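Local coordinates for uncharacterized protein YmzC (Bacillus subtilis, PDB 3KVP) that is of unknown function, carries a signal sequence in its precursor form and belongs to the YmzC-like family of the beta-propeller clan, at residues D[41-46]-D[50-55]. Numbering follows the deposited sequence.
Sequences KIYEYN and NEVKLK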
loop_
_atom_site.group_PDB
_atom_site.type_symbol
_atom_site.label_atom_id
_atom_site.label_comp_id
_atom_site.label_asym_id
_atom_site.label_seq_id
_atom_site.Cartn_x
_atom_site.Cartn_y
_atom_site.Cartn_z
ATOM N N LYS D 41 2.201 3.046 -14.099
ATOM C CA LYS D 41 0.913 3.206 -14.764
ATOM C C LYS D 41 -0.048 3.858 -13.790
ATOM O O LYS D 41 -0.188 3.388 -12.663
ATOM C CB LYS D 41 0.343 1.848 -15.126
ATOM C CG LYS D 41 1.175 1.002 -16.049
ATOM C CD LYS D 41 0.609 -0.410 -16.092
ATOM C CE LYS D 41 1.649 -1.407 -16.554
ATOM N NZ LYS D 41 1.331 -2.781 -16.074
ATOM N N ILE D 42 -0.712 4.936 -14.202
ATOM C CA ILE D 42 -1.716 5.561 -13.336
ATOM C C ILE D 42 -3.137 5.306 -13.834
ATOM O O ILE D 42 -3.430 5.404 -15.036
ATOM C CB ILE D 42 -1.473 7.061 -13.095
ATOM C CG1 ILE D 42 -0.348 7.258 -12.078
ATOM C CG2 ILE D 42 -2.701 7.702 -12.503
ATOM C CD1 ILE D 42 0.970 7.166 -12.660
ATOM N N TYR D 43 -4.004 4.946 -12.892
ATOM C CA TYR D 43 -5.361 4.545 -13.195
ATOM C C TYR D 43 -6.346 5.396 -12.435
ATOM O O TYR D 43 -5.981 6.064 -11.457
ATOM C CB TYR D 43 -5.586 3.111 -12.756
ATOM C CG TYR D 43 -4.759 2.092 -13.472
ATOM C CD1 TYR D 43 -3.496 1.743 -13.001
ATOM C CD2 TYR D 43 -5.240 1.452 -14.614
ATOM C CE1 TYR D 43 -2.735 0.789 -13.643
ATOM C CE2 TYR D 43 -4.473 0.488 -15.275
ATOM C CZ TYR D 43 -3.222 0.166 -14.777
ATOM O OH TYR D 43 -2.445 -0.778 -15.399
ATOM N N GLU D 44 -7.602 5.346 -12.881
ATOM C CA GLU D 44 -8.716 5.944 -12.158
ATOM C C GLU D 44 -9.847 4.947 -12.044
ATOM O O GLU D 44 -10.211 4.305 -13.023
ATOM C CB GLU D 44 -9.239 7.195 -12.858
ATOM C CG GLU D 44 -10.284 7.937 -12.014
ATOM C CD GLU D 44 -10.819 9.215 -12.669
ATOM O OE1 GLU D 44 -10.520 9.457 -13.863
ATOM O OE2 GLU D 44 -11.547 9.972 -11.984
ATOM N N TYR D 45 -10.399 4.802 -10.848
ATOM C CA TYR D 45 -11.635 4.047 -10.713
ATOM C C TYR D 45 -12.832 4.992 -10.592
ATOM O O TYR D 45 -12.891 5.824 -9.682
ATOM C CB TYR D 45 -11.583 3.108 -9.518
ATOM C CG TYR D 45 -12.909 2.420 -9.270
ATOM C CD1 TYR D 45 -13.458 1.568 -10.213
ATOM C CD2 TYR D 45 -13.619 2.643 -8.102
ATOM C CE1 TYR D 45 -14.678 0.938 -9.997
ATOM C CE2 TYR D 45 -14.831 2.022 -7.869
ATOM C CZ TYR D 45 -15.354 1.168 -8.816
ATOM O OH TYR D 45 -16.560 0.559 -8.580
ATOM N N ASN D 46 -13.787 4.885 -11.510
ATOM C CA ASN D 46 -14.982 5.707 -11.398
ATOM C C ASN D 46 -16.121 4.926 -10.770
ATOM O O ASN D 46 -16.793 4.132 -11.435
ATOM C CB ASN D 46 -15.397 6.254 -12.753
ATOM C CG ASN D 46 -16.570 7.210 -12.660
ATOM O OD1 ASN D 46 -17.304 7.239 -11.669
ATOM N ND2 ASN D 46 -16.753 7.999 -13.703
ATOM N N ASN D 50 -18.809 2.796 -12.277
ATOM C CA ASN D 50 -18.186 1.525 -11.914
ATOM C C ASN D 50 -17.213 1.020 -12.976
ATOM O O ASN D 50 -17.409 -0.049 -13.550
ATOM C CB ASN D 50 -19.257 0.463 -11.675
ATOM C CG ASN D 50 -18.668 -0.879 -11.295
ATOM O OD1 ASN D 50 -19.188 -1.925 -11.663
ATOM N ND2 ASN D 50 -17.574 -0.854 -10.567
ATOM N N GLU D 51 -16.164 1.786 -13.247
ATOM C CA GLU D 51 -15.174 1.355 -14.223
ATOM C C GLU D 51 -13.824 2.015 -13.993
ATOM O O GLU D 51 -13.733 3.092 -13.394
ATOM C CB GLU D 51 -15.663 1.629 -15.641
ATOM C CG GLU D 51 -15.444 3.043 -16.123
ATOM C CD GLU D 51 -16.275 3.364 -17.356
ATOM O OE1 GLU D 51 -17.142 2.539 -17.733
ATOM O OE2 GLU D 51 -16.065 4.445 -17.944
ATOM N N VAL D 52 -12.766 1.364 -14.461
ATOM C CA VAL D 52 -11.450 1.946 -14.329
ATOM C C VAL D 52 -10.857 2.273 -15.678
ATOM O O VAL D 52 -11.096 1.574 -16.646
ATOM C CB VAL D 52 -10.494 1.051 -13.525
ATOM C CG1 VAL D 52 -11.107 -0.291 -13.317
ATOM C CG2 VAL D 52 -9.111 0.970 -14.201
ATOM N N LYS D 53 -10.094 3.362 -15.722
ATOM C CA LYS D 53 -9.400 3.787 -16.928
ATOM C C LYS D 53 -7.918 3.945 -16.670
ATOM O O LYS D 53 -7.498 4.516 -15.660
ATOM C CB LYS D 53 -9.952 5.120 -17.441
ATOM C CG LYS D 53 -11.376 5.047 -17.941
ATOM C CD LYS D 53 -11.825 6.367 -18.555
ATOM C CE LYS D 53 -13.175 6.211 -19.264
ATOM N NZ LYS D 53 -13.607 7.461 -19.960
ATOM N N LEU D 54 -7.116 3.442 -17.592
ATOM C CA LEU D 54 -5.702 3.733 -17.560
ATOM C C LEU D 54 -5.576 5.188 -17.992
ATOM O O LEU D 54 -5.968 5.530 -19.099
ATOM C CB LEU D 54 -4.945 2.814 -18.517
ATOM C CG LEU D 54 -3.426 2.988 -18.569
ATOM C CD1 LEU D 54 -2.864 3.096 -17.166
ATOM C CD2 LEU D 54 -2.759 1.847 -19.344
ATOM N N LYS D 55 -5.034 6.041 -17.124
ATOM C CA LYS D 55 -4.917 7.461 -17.431
ATOM C C LYS D 55 -3.550 7.868 -17.979
ATOM O O LYS D 55 -3.468 8.772 -18.807
ATOM C CB LYS D 55 -5.275 8.326 -16.209
ATOM C CG LYS D 55 -6.784 8.428 -15.950
ATOM C CD LYS D 55 -7.116 9.413 -14.827
ATOM C CE LYS D 55 -6.890 10.863 -15.244
ATOM N NZ LYS D 55 -7.565 11.128 -16.557
#
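Y43 faces L54, and Y45 faces V52, across an antiparallel beta hairpin. The hairpin joins strands 39-46 and 51-59, the last two of a four-stranded sheet. N50 and E51 both lie opposite N46, which makes a G1 beta bulge at the turn.

Five backbone hydrogen bonds hold the ladder. E44 and K53 bond both ways, E44 N to K53 O and K53 N to E44 O. K55 N donates to I42 O at 2.7 Å. At the bulge N46 N gives E51 O a nearly straight bond of 2.6 Å, 170° at the hydrogen. The return bond, E51 N to N46 O, is longer at 3.0 Å, and its donor is tilted 34° from the carbonyl plane.

Y43, Y45, V52 and L54 form an apolar face. L54 CD1 sits over one face of the Y43 ring, 3.8 Å from its centroid, as a CH-pi contact. V52 CG2 approaches Y43 CD2 obliquely at 3.9 Å. Y43 OH is hydrogen-bonded to D60 of a neighbouring subunit, another copy of the protein, and I42 of the same subunit packs on Y45 and V52.

On the side of E44, the aliphatic part of K55 lies against the glutamate. The extended E44 chain, chi1 -172°, lets the bent K55 chain cross it. K55 CD packs on E44 CB at 3.6 Å, while K55 NZ stays 4.3 Å from E44 OE1, too far for a salt bridge.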